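Local coordinates for protein-tyrosine-phosphatase (Shewanella sp., PDB 2Z72), which hydrolyses phosphotyrosine in proteins, as a cold-active, zinc-bound phosphatase of the calcineurin-like phosphoesterase family, at residues Thr196-Lys199 with Leu204-His207; Met63-Leu68 with Lys223-Tyr228. All blocks are in the same frame, centred on the assembly; numbering follows the deposited sequence.

Interaction 1. Residues Thr196-Lys199 with Leu204-His207. With ZN (zinc ion), chain C.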
ATOM      1  N   THR A 196       0.618  -9.392   0.585  1.00  7.94           N
ATOM      2  CA  THR A 196      -0.622  -8.957   1.216  1.00  7.71           C
ATOM      3  C   THR A 196      -0.511  -8.987   2.729  1.00  8.16           C
ATOM      4  O   THR A 196      -1.053  -8.142   3.430  1.00  9.23           O
ATOM      5  CB  THR A 196      -1.795  -9.764   0.655  1.00  8.12           C
ATOM      6  OG1 THR A 196      -1.789  -9.666  -0.772  1.00  8.87           O
ATOM      7  CG2 THR A 196      -3.144  -9.270   1.120  1.00  9.02           C
ATOM      8  N   ILE A 197       0.195 -10.000   3.291  1.00  8.05           N
ATOM      9  CA  ILE A 197       0.395 -10.139   4.701  1.00  8.22           C
ATOM     10  C   ILE A 197       1.883 -10.341   4.949  1.00  8.48           C
ATOM     11  O   ILE A 197       2.483 -11.215   4.312  1.00  8.58           O
ATOM     12  CB  ILE A 197      -0.387 -11.356   5.272  1.00  9.07           C
ATOM     13  CG1 ILE A 197      -1.856 -11.318   4.933  1.00 10.15           C
ATOM     14  CG2 ILE A 197      -0.210 -11.439   6.795  1.00 10.30           C
ATOM     15  CD1 ILE A 197      -2.523 -12.670   4.835  1.00 16.11           C
ATOM     16  N   ILE A 198       2.477  -9.616   5.888  1.00  8.61           N
ATOM     17  CA  ILE A 198       3.893  -9.841   6.226  1.00  8.43           C
ATOM     18  C   ILE A 198       4.082  -9.827   7.734  1.00  8.31           C
ATOM     19  O   ILE A 198       3.257  -9.335   8.502  1.00  9.06           O
ATOM     20  CB  ILE A 198       4.833  -8.832   5.540  1.00  8.15           C
ATOM     21  CG1 ILE A 198       4.667  -7.405   6.076  1.00  8.20           C
ATOM     22  CG2 ILE A 198       4.693  -8.907   4.045  1.00  8.74           C
ATOM     23  CD1 ILE A 198       5.746  -6.448   5.615  1.00  9.72           C
ATOM     24  N   LYS A 199       5.218 -10.391   8.138  1.00  8.61           N
ATOM     25  CA  LYS A 199       5.657 -10.419   9.531  1.00  8.95           C
ATOM     26  C   LYS A 199       7.041  -9.827   9.604  1.00  8.97           C
ATOM     27  O   LYS A 199       7.928 -10.237   8.864  1.00  9.56           O
ATOM     28  CB  LYS A 199       5.681 -11.881  10.014  1.00 10.20           C
ATOM     29  CG  LYS A 199       5.985 -12.043  11.504  1.00 14.36           C
ATOM     30  CD  LYS A 199       5.964 -13.574  11.884  1.00 17.69           C
ATOM     31  CE  LYS A 199       6.470 -13.857  13.265  1.00 21.96           C
ATOM     32  NZ  LYS A 199       6.529 -15.330  13.392  1.00 29.20           N
ATOM     33  N   LEU A 204       2.816  -8.493  13.028  1.00  9.74           N
ATOM     34  CA  LEU A 204       2.124  -8.901  11.783  1.00  9.71           C
ATOM     35  C   LEU A 204       1.443  -7.689  11.172  1.00  9.98           C
ATOM     36  O   LEU A 204       0.829  -6.917  11.910  1.00 11.67           O
ATOM     37  CB  LEU A 204       1.110  -9.991  12.088  1.00 10.95           C
ATOM     38  CG  LEU A 204       0.669 -10.904  10.919  1.00 10.93           C
ATOM     39  CD1 LEU A 204       1.793 -11.822  10.491  1.00 13.66           C
ATOM     40  CD2 LEU A 204      -0.538 -11.726  11.358  1.00 13.89           C
ATOM     41  N   TYR A 205       1.508  -7.558   9.853  1.00  8.85           N
ATOM     42  CA  TYR A 205       0.992  -6.389   9.122  1.00  8.52           C
ATOM     43  C   TYR A 205       0.092  -6.895   7.993  1.00  8.86           C
ATOM     44  O   TYR A 205       0.484  -7.730   7.184  1.00  8.82           O
ATOM     45  CB  TYR A 205       2.124  -5.623   8.478  1.00  9.07           C
ATOM     46  CG  TYR A 205       3.133  -5.035   9.409  1.00  8.89           C
ATOM     47  CD1 TYR A 205       4.173  -5.800   9.907  1.00  9.44           C
ATOM     48  CD2 TYR A 205       3.058  -3.703   9.793  1.00 10.50           C
ATOM     49  CE1 TYR A 205       5.122  -5.283  10.770  1.00  9.32           C
ATOM     50  CE2 TYR A 205       3.988  -3.186  10.670  1.00 10.11           C
ATOM     51  CZ  TYR A 205       5.051  -3.962  11.160  1.00 10.06           C
ATOM     52  OH  TYR A 205       5.930  -3.396  12.041  1.00 11.59           O
ATOM     53  N   MET A 206      -1.092  -6.293   7.864  1.00  8.65           N
ATOM     54  CA  MET A 206      -1.964  -6.499   6.725  1.00  8.79           C
ATOM     55  C   MET A 206      -3.015  -5.385   6.724  1.00  8.80           C
ATOM     56  O   MET A 206      -3.155  -4.613   7.651  1.00  9.41           O
ATOM     57  CB  MET A 206      -2.577  -7.890   6.766  0.65  9.27           C
ATOM     58  CG  MET A 206      -3.743  -8.191   7.690  0.65  9.80           C
ATOM     59  SD  MET A 206      -3.427  -8.001   9.457  0.65  9.10           S
ATOM     60  CE  MET A 206      -2.005  -9.099   9.610  0.65  8.54           C
ATOM     61  N   HIS A 207      -3.778  -5.350   5.622  1.00  8.53           N
ATOM     62  CA  HIS A 207      -4.678  -4.221   5.459  1.00  8.15           C
ATOM     63  C   HIS A 207      -5.855  -4.217   6.428  1.00  9.28           C
ATOM     64  O   HIS A 207      -6.107  -3.193   7.083  1.00 10.52           O
ATOM     65  CB  HIS A 207      -5.161  -4.209   4.008  1.00  8.17           C
ATOM     66  CG  HIS A 207      -6.035  -3.027   3.736  1.00  7.92           C
ATOM     67  ND1 HIS A 207      -5.524  -1.746   3.780  1.00  8.26           N
ATOM     68  CD2 HIS A 207      -7.340  -2.902   3.449  1.00  8.23           C
ATOM     69  CE1 HIS A 207      -6.496  -0.901   3.558  1.00  8.68           C
ATOM     70  NE2 HIS A 207      -7.655  -1.551   3.326  1.00  8.27           N
TER
HETATM   71 ZN    ZN C 402      -9.462  -0.804   2.887  1.00  9.44          ZN
HETATM   72  O   HOH W   1      -2.977  -6.350   3.204  1.00 12.78           O
HETATM   73  O   HOH W   2     -10.221   0.953   3.318  1.00 11.73           O
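I198 and Y205 form the hydrogen-bonded pair of an antiparallel beta hairpin. Its strands 197-200 and 203-206 lie inside a mixed sheet of the calcineurin-like phosphoesterase fold. The axes of 197-199 and 204-206 run 160° apart. I198 N donates to Y205 O at 3.0 Å, in the carbonyl plane. Y205 N returns a bond to I198 O at 2.8 Å, with a C=O...N angle of 164°. Two weaker CA-H...O contacts add to this pairing, from I197 CA to Y205 O and from L204 CA to I198 O. Each carbonyl oxygen thus meets an N-H and a C-H.

Apolar contacts lie on both faces of the hairpin. On one face, L204 CD1 sits 3.9 Å from K199 CB and 4.2 Å from I197 CG2, so one methyl spans two neighbours on the facing strand. The K199 chain runs on away from the hairpin, and its NZ bonds F277 O. On the other face, I198 CG1 lies between its backbone N and carbonyl carbon (chi1 68°). This turns it toward Y205, where it meets CB at 3.9 Å. The Y205 ring goes on to pack against V73 and A75 of strand 72-76, and its edge lies near I198 O.

Water and metal take over where the direct pairing ends. Water 1 donates to T196 O at 2.6 Å and accepts from H207 N at 2.7 Å, bridging the two backbones. The next group along is the H207 ring, which serves the active-site metal. Its ND1 is bonded to T112 O, which helps fix the ring's rotation. D114, N149, H286 and water 2 complete the site; water 2 lies at the edge of the H207 ring, in its plane. H207 NE2 binds the zinc at 2.0 Å.

Interaction 2. Residues Met63-Leu68 with Lys223-Tyr228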
ATOM      1  N   MET A  63       9.452 -10.403  -3.013  1.00  9.03           N
ATOM      2  CA  MET A  63      10.271 -10.415  -1.798  1.00  9.07           C
ATOM      3  C   MET A  63       9.640 -11.290  -0.748  1.00  8.73           C
ATOM      4  O   MET A  63       8.429 -11.545  -0.754  1.00  9.36           O
ATOM      5  CB  MET A  63      10.399  -8.981  -1.295  1.00  9.04           C
ATOM      6  CG  MET A  63      10.946  -8.064  -2.355  1.00 10.78           C
ATOM      7  SD  MET A  63      12.522  -8.470  -3.085  1.00 11.33           S
ATOM      8  CE  MET A  63      13.643  -8.265  -1.748  1.00 13.53           C
ATOM      9  N   PRO A  64      10.438 -11.686   0.236  1.00  8.58           N
ATOM     10  CA  PRO A  64       9.893 -12.478   1.356  1.00  9.14           C
ATOM     11  C   PRO A  64       8.787 -11.734   2.074  1.00  8.79           C
ATOM     12  O   PRO A  64       8.652 -10.531   2.018  1.00  9.34           O
ATOM     13  CB  PRO A  64      11.095 -12.664   2.302  1.00 12.81           C
ATOM     14  CG  PRO A  64      12.307 -12.402   1.486  1.00 10.66           C
ATOM     15  CD  PRO A  64      11.909 -11.495   0.341  1.00 10.28           C
ATOM     16  N   ASP A  65       7.996 -12.542   2.795  1.00  8.62           N
ATOM     17  CA  ASP A  65       6.919 -12.014   3.626  1.00  8.39           C
ATOM     18  C   ASP A  65       7.256 -12.050   5.127  1.00  8.57           C
ATOM     19  O   ASP A  65       6.355 -11.690   5.900  1.00  9.36           O
ATOM     20  CB  ASP A  65       5.581 -12.688   3.317  1.00  8.91           C
ATOM     21  CG  ASP A  65       5.563 -14.180   3.539  1.00  8.98           C
ATOM     22  OD1 ASP A  65       4.810 -14.864   2.828  1.00 10.60           O
ATOM     23  OD2 ASP A  65       6.323 -14.635   4.450  1.00 10.00           O
ATOM     24  N   THR A  66       8.440 -12.497   5.509  1.00  8.41           N
ATOM     25  CA  THR A  66       8.824 -12.650   6.897  1.00  8.58           C
ATOM     26  C   THR A  66      10.226 -12.162   7.057  1.00  8.86           C
ATOM     27  O   THR A  66      11.074 -12.496   6.211  1.00  9.67           O
ATOM     28  CB  THR A  66       8.689 -14.135   7.311  1.00  9.30           C
ATOM     29  OG1 THR A  66       7.324 -14.515   7.191  1.00  9.84           O
ATOM     30  CG2 THR A  66       9.171 -14.354   8.713  1.00 10.54           C
ATOM     31  N   TYR A  67      10.506 -11.370   8.099  1.00  8.76           N
ATOM     32  CA  TYR A  67      11.759 -10.708   8.313  1.00  9.90           C
ATOM     33  C   TYR A  67      12.120 -10.730   9.819  1.00 10.97           C
ATOM     34  O   TYR A  67      11.226 -10.549  10.673  1.00 12.84           O
ATOM     35  CB  TYR A  67      11.758  -9.200   7.880  1.00 10.30           C
ATOM     36  CG  TYR A  67      11.452  -9.113   6.409  1.00 10.26           C
ATOM     37  CD1 TYR A  67      12.502  -9.002   5.508  1.00 10.00           C
ATOM     38  CD2 TYR A  67      10.148  -9.180   5.892  1.00  9.89           C
ATOM     39  CE1 TYR A  67      12.286  -8.938   4.161  1.00  9.87           C
ATOM     40  CE2 TYR A  67       9.935  -9.178   4.542  1.00  9.76           C
ATOM     41  CZ  TYR A  67      11.007  -9.030   3.667  1.00  9.70           C
ATOM     42  OH  TYR A  67      10.837  -9.015   2.300  1.00 10.25           O
ATOM     43  N   LEU A  68      13.373 -10.933  10.102  1.00 11.72           N
ATOM     44  CA  LEU A  68      13.908 -10.928  11.444  1.00 12.88           C
ATOM     45  C   LEU A  68      14.929  -9.821  11.594  1.00 12.28           C
ATOM     46  O   LEU A  68      15.651  -9.488  10.641  1.00 13.31           O
ATOM     47  CB  LEU A  68      14.738 -12.172  11.681  0.63 18.06           C
ATOM     48  CG  LEU A  68      14.257 -13.601  11.602  0.63 14.68           C
ATOM     49  CD1 LEU A  68      15.364 -14.653  11.859  0.63 15.18           C
ATOM     50  CD2 LEU A  68      13.145 -13.669  12.619  0.63 22.23           C
ATOM     51  N   LYS A 223       1.406 -19.288   1.546  1.00 11.01           N
ATOM     52  CA  LYS A 223       0.316 -19.835   0.748  1.00 11.35           C
ATOM     53  C   LYS A 223      -0.658 -18.722   0.360  1.00  9.54           C
ATOM     54  O   LYS A 223      -1.081 -18.612  -0.814  1.00 10.52           O
ATOM     55  CB  LYS A 223      -0.409 -20.977   1.443  0.61 12.73           C
ATOM     56  CG  LYS A 223      -1.522 -21.548   0.588  0.61 14.77           C
ATOM     57  CD  LYS A 223      -2.104 -22.807   1.221  0.61 16.62           C
ATOM     58  CE  LYS A 223      -3.151 -23.463   0.343  0.61 19.60           C
ATOM     59  NZ  LYS A 223      -3.918 -24.576   0.911  0.61 31.29           N
ATOM     60  N   ALA A 224      -1.018 -17.891   1.333  1.00 10.04           N
ATOM     61  CA  ALA A 224      -1.961 -16.793   1.046  1.00  8.96           C
ATOM     62  C   ALA A 224      -1.370 -15.787   0.096  1.00  8.19           C
ATOM     63  O   ALA A 224      -2.013 -15.393  -0.877  1.00  9.23           O
ATOM     64  CB  ALA A 224      -2.342 -16.165   2.370  1.00 10.34           C
ATOM     65  N   ASN A 225      -0.139 -15.348   0.336  1.00  8.53           N
ATOM     66  CA  ASN A 225       0.473 -14.327  -0.512  1.00  8.30           C
ATOM     67  C   ASN A 225       0.606 -14.825  -1.948  1.00  8.84           C
ATOM     68  O   ASN A 225       0.416 -14.038  -2.889  1.00  8.96           O
ATOM     69  CB  ASN A 225       1.825 -13.877   0.042  1.00  8.32           C
ATOM     70  CG  ASN A 225       1.680 -12.993   1.230  1.00  8.18           C
ATOM     71  OD1 ASN A 225       0.786 -12.107   1.279  1.00  8.47           O
ATOM     72  ND2 ASN A 225       2.492 -13.160   2.266  1.00  9.05           N
ATOM     73  N   ALA A 226       0.935 -16.093  -2.152  1.00  8.94           N
ATOM     74  CA  ALA A 226       1.017 -16.634  -3.474  1.00  9.69           C
ATOM     75  C   ALA A 226      -0.348 -16.720  -4.142  1.00  8.70           C
ATOM     76  O   ALA A 226      -0.491 -16.426  -5.350  1.00  9.96           O
ATOM     77  CB  ALA A 226       1.672 -18.044  -3.406  1.00 11.49           C
ATOM     78  N   LEU A 227      -1.371 -17.144  -3.401  1.00  9.23           N
ATOM     79  CA  LEU A 227      -2.723 -17.173  -4.005  1.00  9.60           C
ATOM     80  C   LEU A 227      -3.214 -15.786  -4.359  1.00  9.04           C
ATOM     81  O   LEU A 227      -3.895 -15.639  -5.407  1.00 10.22           O
ATOM     82  CB  LEU A 227      -3.672 -17.845  -3.010  1.00 10.37           C
ATOM     83  CG  LEU A 227      -3.578 -19.358  -2.914  1.00 11.66           C
ATOM     84  CD1 LEU A 227      -4.441 -19.864  -1.768  1.00 14.02           C
ATOM     85  CD2 LEU A 227      -4.037 -19.998  -4.218  1.00 14.46           C
ATOM     86  N   TYR A 228      -2.885 -14.797  -3.541  1.00  8.87           N
ATOM     87  CA  TYR A 228      -3.291 -13.429  -3.868  1.00  8.79           C
ATOM     88  C   TYR A 228      -2.623 -12.981  -5.179  1.00  9.10           C
ATOM     89  O   TYR A 228      -3.297 -12.388  -6.032  1.00 10.01           O
ATOM     90  CB  TYR A 228      -2.906 -12.509  -2.756  1.00  8.38           C
ATOM     91  CG  TYR A 228      -3.829 -12.469  -1.557  1.00  8.25           C
ATOM     92  CD1 TYR A 228      -3.421 -12.685  -0.248  1.00  8.71           C
ATOM     93  CD2 TYR A 228      -5.176 -12.131  -1.729  1.00  9.06           C
ATOM     94  CE1 TYR A 228      -4.247 -12.641   0.795  1.00  9.13           C
ATOM     95  CE2 TYR A 228      -6.034 -12.031  -0.657  1.00 10.07           C
ATOM     96  CZ  TYR A 228      -5.569 -12.281   0.617  1.00  9.28           C
ATOM     97  OH  TYR A 228      -6.387 -12.169   1.731  1.00 10.13           O
TER
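D65 has CG between its backbone N and carbonyl carbon (chi1 60°), and N225 has CG anti to its carbonyl carbon (chi1 -75°). These torsions bring carboxylate and amide together where the lead-in to edge strand 66-67 passes helix 221-231. The strand belongs to the mixed sheet of the calcineurin-like phosphoesterase fold that also holds strand 197-200, and the helix packs beside it. The contact is small and rests on one side-chain bond.

N225 ND2 donates to D65 OD1 at 2.9 Å. The bond is in the amide plane of N225. It reaches the oxygen on the anti side, 31° out of the carboxylate plane. ND2 also lies 3.3 Å from D65 CB, so the amide nitrogen rests against the base of the aspartate.

N225 is buried, and both ends of its amide are used. ND2 has a second acceptor in I197 O, and OD1 accepts from T196 N. This holds the amide in one orientation and joins the helix to T196 and I197.

The other carboxylate oxygen works within its own segment. T66 OG1 donates to D65 OD2 at 2.9 Å, also on the anti side. D65 therefore joins T66 to N225. With an alanine here, the T66 hydroxyl and the N225 amide would probably both lose a carboxylate partner, and the one hydrogen bond between these two segments would go.

Further along, the Y67 side chain runs back along its own segment, and its OH donates to P64 O at 2.7 Å, from above the carbonyl plane.

How the interactions relate
N225 belongs to both contacts, 2.8 Å from T196 N through OD1 and 2.8 Å from I197 O through ND2. Helix 221-231 of interaction 2 is thus bonded to T196 and I197 of interaction 1. Strands 66-67 and 197-200 are parallel neighbours in one sheet. Just before strand 66-67, D65 O lies 3.3 Å from I198 CB. T196 CB also packs on Y228 CD1 at 3.5 Å. The centres are about 9 Å apart. Only interaction 1 reaches the active site, through H207. N225 ND2 is 17.2 Å from the zinc bound by H207 NE2, so interaction 2 lies away from the metal and links helix 221-231 to the sheet.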